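Acidocalcisomal pyrophosphatase (Trypanosoma cruzi, PDB 5CUV) probably hydrolyses inorganic pyrophosphate to phosphate with magnesium as cofactor. Local coordinates at residues I100-M111 with F135-V145. Numbering follows the deposited sequence.
Sequences IEHMCKYLGRVM and FWAWWCSHPEV
Arg-109 lies between Trp-139 and Glu-144, the indole against one face of its guanidinium and Glu-144 CG over the opposite face. CB and CG run alongside the Glu-144 carboxylate, with CB 3.9 Å from OE1 of Glu-144; CD lies against Glu-144 CB, and the two chains run antiparallel side by side. The arginine then bends about its CG-CD bond, which brings NE near CZ3 of Trp-139 and lays the guanidinium over the indole face. The evidence for cation-pi stacking is that CZ of Arg-109 sits 3.8 Å from the centroid of the Trp-139 six-membered ring, only 18° off the ring normal, with the planes 27° apart. NH2 lies over the middle of the indole, while NH1 nears CH2 of Trp-138 and makes a weak, bent hydrogen bond to His-142 O (117° at the hydrogen).

In chain order, helices 73-87 and 97-106 flank strand 95-96, and helices 113-123 and 132-141 flank strand 129-130; the two strands pair antiparallel, a topology consistent with an EF-hand pair. The contact joins the helices that follow the strands. Helix 97-106 is closed by a Schellman motif at Gly-108, directly before Arg-109.

Between the helices, SG of Cys-104 lies at the edges of the Phe-135, Trp-138 and Trp-139 rings, its distance to Trp-139 CZ3 being 3.8 Å. Ile-100 CD1 packs 3.5 Å from Phe-135 CD1. Just past the helix end, Leu-107 CB touches CH2 of Trp-139, whose NE1 is hydrogen-bonded to Asn-255 of the second subunit.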
loop_
_atom_site.group_PDB
_atom_site.type_symbol
_atom_site.label_atom_id
_atom_site.label_comp_id
_atom_site.label_asym_id
_atom_site.label_seq_id
_atom_site.Cartn_x
_atom_site.Cartn_y
_atom_site.Cartn_z
ATOM N N ILE A 100 -49.432 -20.485 18.989
ATOM C CA ILE A 100 -48.591 -20.175 20.129
ATOM C C ILE A 100 -47.304 -21.032 20.017
ATOM O O ILE A 100 -46.234 -20.610 20.433
ATOM C CB ILE A 100 -49.313 -20.549 21.458
ATOM C CG1 ILE A 100 -50.507 -19.606 21.702
ATOM C CG2 ILE A 100 -48.286 -20.636 22.583
ATOM C CD1 ILE A 100 -50.283 -18.523 22.722
ATOM N N GLU A 101 -47.406 -22.235 19.463
ATOM C CA GLU A 101 -46.227 -23.088 19.334
ATOM C C GLU A 101 -45.306 -22.615 18.193
ATOM O O GLU A 101 -44.087 -22.784 18.276
ATOM C CB GLU A 101 -46.650 -24.538 19.106
ATOM C CG GLU A 101 -45.521 -25.534 18.821
ATOM C CD GLU A 101 -46.046 -26.927 18.364
ATOM O OE1 GLU A 101 -46.870 -27.542 19.108
ATOM O OE2 GLU A 101 -45.623 -27.399 17.261
ATOM N N HIS A 102 -45.868 -22.053 17.120
ATOM C CA HIS A 102 -45.022 -21.545 16.036
ATOM C C HIS A 102 -44.382 -20.277 16.580
ATOM O O HIS A 102 -43.163 -20.086 16.473
ATOM C CB HIS A 102 -45.830 -21.165 14.798
ATOM C CG HIS A 102 -45.774 -22.170 13.686
ATOM N ND1 HIS A 102 -46.352 -23.424 13.778
ATOM C CD2 HIS A 102 -45.319 -22.059 12.411
ATOM C CE1 HIS A 102 -46.268 -24.036 12.608
ATOM N NE2 HIS A 102 -45.648 -23.230 11.760
HETATM N N MSE A 103 -45.227 -19.413 17.154
HETATM C CA MSE A 103 -44.759 -18.169 17.762
HETATM C C MSE A 103 -43.599 -18.469 18.685
HETATM O O MSE A 103 -42.598 -17.789 18.617
HETATM C CB MSE A 103 -45.897 -17.496 18.528
HETATM C CG MSE A 103 -45.497 -16.186 19.188
HETATM SE SE MSE A 103 -46.960 -15.188 19.924
HETATM C CE MSE A 103 -45.928 -13.777 20.787
ATOM N N CYS A 104 -43.704 -19.494 19.522
ATOM C CA CYS A 104 -42.589 -19.783 20.405
ATOM C C CYS A 104 -41.312 -20.131 19.676
ATOM O O CYS A 104 -40.229 -19.689 20.069
ATOM C CB CYS A 104 -42.937 -20.931 21.337
ATOM S SG CYS A 104 -43.854 -20.432 22.789
ATOM N N LYS A 105 -41.440 -20.927 18.611
ATOM C CA LYS A 105 -40.288 -21.342 17.838
ATOM C C LYS A 105 -39.818 -20.141 17.070
ATOM O O LYS A 105 -38.661 -20.039 16.650
ATOM C CB LYS A 105 -40.634 -22.514 16.913
ATOM C CG LYS A 105 -40.781 -23.855 17.691
ATOM C CD LYS A 105 -40.923 -25.101 16.783
ATOM C CE LYS A 105 -41.499 -26.329 17.563
ATOM N NZ LYS A 105 -41.782 -27.540 16.702
ATOM N N TYR A 106 -40.702 -19.188 16.898
ATOM C CA TYR A 106 -40.274 -18.028 16.185
ATOM C C TYR A 106 -39.457 -17.160 17.126
ATOM O O TYR A 106 -38.506 -16.556 16.689
ATOM C CB TYR A 106 -41.477 -17.276 15.679
ATOM C CG TYR A 106 -41.177 -16.032 14.904
ATOM C CD1 TYR A 106 -40.460 -16.076 13.700
ATOM C CD2 TYR A 106 -41.718 -14.817 15.312
ATOM C CE1 TYR A 106 -40.314 -14.921 12.911
ATOM C CE2 TYR A 106 -41.577 -13.661 14.557
ATOM C CZ TYR A 106 -40.882 -13.712 13.357
ATOM O OH TYR A 106 -40.791 -12.552 12.641
ATOM N N LEU A 107 -39.808 -17.117 18.414
ATOM C CA LEU A 107 -39.100 -16.279 19.369
ATOM C C LEU A 107 -37.801 -16.852 19.832
ATOM O O LEU A 107 -37.123 -16.258 20.684
ATOM C CB LEU A 107 -39.946 -15.992 20.574
ATOM C CG LEU A 107 -41.088 -15.084 20.163
ATOM C CD1 LEU A 107 -42.073 -14.989 21.315
ATOM C CD2 LEU A 107 -40.561 -13.730 19.720
ATOM N N GLY A 108 -37.460 -18.010 19.272
ATOM C CA GLY A 108 -36.217 -18.665 19.612
ATOM C C GLY A 108 -36.262 -19.825 20.585
ATOM O O GLY A 108 -35.207 -20.420 20.855
ATOM N N ARG A 109 -37.436 -20.181 21.109
ATOM C CA ARG A 109 -37.489 -21.286 22.074
ATOM C C ARG A 109 -37.490 -22.716 21.484
ATOM O O ARG A 109 -38.100 -23.004 20.454
ATOM C CB ARG A 109 -38.677 -21.076 23.007
ATOM C CG ARG A 109 -38.700 -22.018 24.181
ATOM C CD ARG A 109 -39.780 -21.633 25.168
ATOM N NE ARG A 109 -39.606 -20.277 25.657
ATOM C CZ ARG A 109 -40.108 -19.865 26.808
ATOM N NH1 ARG A 109 -40.792 -20.727 27.538
ATOM N NH2 ARG A 109 -39.921 -18.616 27.230
ATOM N N VAL A 110 -36.794 -23.619 22.157
ATOM C CA VAL A 110 -36.703 -24.995 21.681
ATOM C C VAL A 110 -37.861 -25.827 22.212
ATOM O O VAL A 110 -37.767 -26.452 23.273
ATOM C CB VAL A 110 -35.312 -25.615 22.044
ATOM C CG1 VAL A 110 -34.180 -24.725 21.471
ATOM C CG2 VAL A 110 -35.168 -25.778 23.581
HETATM N N MSE A 111 -38.930 -25.972 21.446
HETATM C CA MSE A 111 -40.122 -26.666 21.886
HETATM C C MSE A 111 -40.280 -28.033 21.425
HETATM O O MSE A 111 -40.889 -28.361 20.504
HETATM C CB MSE A 111 -41.421 -25.973 21.564
HETATM C CG MSE A 111 -41.737 -24.500 21.767
HETATM SE SE MSE A 111 -42.415 -24.019 23.465
HETATM C CE MSE A 111 -44.242 -24.188 23.651
ATOM N N PHE A 135 -50.717 -16.441 28.007
ATOM C CA PHE A 135 -49.483 -16.771 27.317
ATOM C C PHE A 135 -48.355 -16.135 28.075
ATOM O O PHE A 135 -47.475 -16.824 28.599
ATOM C CB PHE A 135 -49.498 -16.239 25.880
ATOM C CG PHE A 135 -48.172 -16.356 25.167
ATOM C CD1 PHE A 135 -47.626 -17.609 24.873
ATOM C CD2 PHE A 135 -47.430 -15.196 24.845
ATOM C CE1 PHE A 135 -46.354 -17.714 24.277
ATOM C CE2 PHE A 135 -46.165 -15.293 24.248
ATOM C CZ PHE A 135 -45.629 -16.552 23.967
ATOM N N TRP A 136 -48.416 -14.808 28.155
ATOM C CA TRP A 136 -47.390 -14.035 28.840
ATOM C C TRP A 136 -47.132 -14.557 30.244
ATOM O O TRP A 136 -46.010 -14.611 30.675
ATOM C CB TRP A 136 -47.760 -12.542 28.847
ATOM C CG TRP A 136 -46.733 -11.670 29.515
ATOM C CD1 TRP A 136 -46.922 -10.902 30.622
ATOM C CD2 TRP A 136 -45.335 -11.539 29.177
ATOM N NE1 TRP A 136 -45.739 -10.302 31.007
ATOM C CE2 TRP A 136 -44.749 -10.674 30.145
ATOM C CE3 TRP A 136 -44.524 -12.068 28.162
ATOM C CZ2 TRP A 136 -43.393 -10.325 30.129
ATOM C CZ3 TRP A 136 -43.168 -11.722 28.143
ATOM C CH2 TRP A 136 -42.616 -10.853 29.128
ATOM N N ALA A 137 -48.168 -14.988 30.945
ATOM C CA ALA A 137 -47.994 -15.511 32.306
ATOM C C ALA A 137 -47.172 -16.787 32.280
ATOM O O ALA A 137 -46.325 -17.043 33.143
ATOM C CB ALA A 137 -49.338 -15.791 32.923
ATOM N N TRP A 138 -47.422 -17.589 31.263
ATOM C CA TRP A 138 -46.710 -18.855 31.121
ATOM C C TRP A 138 -45.232 -18.645 30.740
ATOM O O TRP A 138 -44.360 -19.323 31.279
ATOM C CB TRP A 138 -47.397 -19.749 30.057
ATOM C CG TRP A 138 -46.591 -20.991 29.749
ATOM C CD1 TRP A 138 -46.457 -22.108 30.537
ATOM C CD2 TRP A 138 -45.740 -21.191 28.630
ATOM N NE1 TRP A 138 -45.569 -22.992 29.974
ATOM C CE2 TRP A 138 -45.112 -22.454 28.798
ATOM C CE3 TRP A 138 -45.431 -20.428 27.501
ATOM C CZ2 TRP A 138 -44.193 -22.966 27.869
ATOM C CZ3 TRP A 138 -44.507 -20.938 26.573
ATOM C CH2 TRP A 138 -43.902 -22.193 26.765
ATOM N N TRP A 139 -44.992 -17.729 29.789
ATOM C CA TRP A 139 -43.652 -17.381 29.271
ATOM C C TRP A 139 -42.702 -16.937 30.391
ATOM O O TRP A 139 -41.578 -17.425 30.522
ATOM C CB TRP A 139 -43.790 -16.239 28.258
ATOM C CG TRP A 139 -42.506 -15.850 27.549
ATOM C CD1 TRP A 139 -41.636 -14.849 27.897
ATOM C CD2 TRP A 139 -42.024 -16.383 26.318
ATOM N NE1 TRP A 139 -40.653 -14.720 26.952
ATOM C CE2 TRP A 139 -40.869 -15.651 25.968
ATOM C CE3 TRP A 139 -42.462 -17.401 25.464
ATOM C CZ2 TRP A 139 -40.147 -15.910 24.782
ATOM C CZ3 TRP A 139 -41.751 -17.651 24.302
ATOM C CH2 TRP A 139 -40.608 -16.907 23.969
ATOM N N CYS A 140 -43.187 -15.986 31.175
ATOM C CA CYS A 140 -42.459 -15.447 32.280
ATOM C C CYS A 140 -42.198 -16.482 33.319
ATOM O O CYS A 140 -41.269 -16.331 34.078
ATOM C CB CYS A 140 -43.220 -14.314 32.910
ATOM S SG CYS A 140 -43.326 -12.920 31.820
ATOM N N SER A 141 -42.980 -17.543 33.372
ATOM C CA SER A 141 -42.738 -18.542 34.404
ATOM C C SER A 141 -41.878 -19.692 33.952
ATOM O O SER A 141 -41.482 -20.522 34.749
ATOM C CB SER A 141 -44.065 -19.062 34.946
ATOM O OG SER A 141 -44.850 -17.968 35.406
ATOM N N HIS A 142 -41.564 -19.746 32.673
ATOM C CA HIS A 142 -40.765 -20.846 32.168
ATOM C C HIS A 142 -39.743 -20.392 31.171
ATOM O O HIS A 142 -39.985 -20.450 29.967
ATOM C CB HIS A 142 -41.665 -21.879 31.522
ATOM C CG HIS A 142 -42.678 -22.426 32.463
ATOM N ND1 HIS A 142 -43.546 -21.613 33.156
ATOM C CD2 HIS A 142 -42.891 -23.683 32.914
ATOM C CE1 HIS A 142 -44.245 -22.345 34.005
ATOM N NE2 HIS A 142 -43.866 -23.604 33.877
ATOM N N PRO A 143 -38.595 -19.907 31.658
ATOM C CA PRO A 143 -37.508 -19.436 30.802
ATOM C C PRO A 143 -36.772 -20.647 30.214
ATOM O O PRO A 143 -35.553 -20.624 30.010
ATOM C CB PRO A 143 -36.654 -18.635 31.766
ATOM C CG PRO A 143 -37.669 -18.158 32.798
ATOM C CD PRO A 143 -38.434 -19.403 33.031
ATOM N N GLU A 144 -37.552 -21.699 29.969
ATOM C CA GLU A 144 -37.121 -22.978 29.397
ATOM C C GLU A 144 -35.700 -23.477 29.656
ATOM O O GLU A 144 -34.737 -22.706 29.721
ATOM C CB GLU A 144 -37.332 -22.973 27.887
ATOM C CG GLU A 144 -36.357 -22.072 27.163
ATOM C CD GLU A 144 -36.033 -22.567 25.770
ATOM O OE1 GLU A 144 -35.426 -21.784 25.001
ATOM O OE2 GLU A 144 -36.379 -23.731 25.446
ATOM N N VAL A 145 -35.597 -24.798 29.751
ATOM C CA VAL A 145 -34.343 -25.498 29.978
ATOM C C VAL A 145 -33.069 -24.674 29.817
ATOM O O VAL A 145 -32.934 -23.833 28.926
ATOM C CB VAL A 145 -34.204 -26.770 29.054
ATOM C CG1 VAL A 145 -34.713 -28.025 29.777
ATOM C CG2 VAL A 145 -34.965 -26.561 27.726
#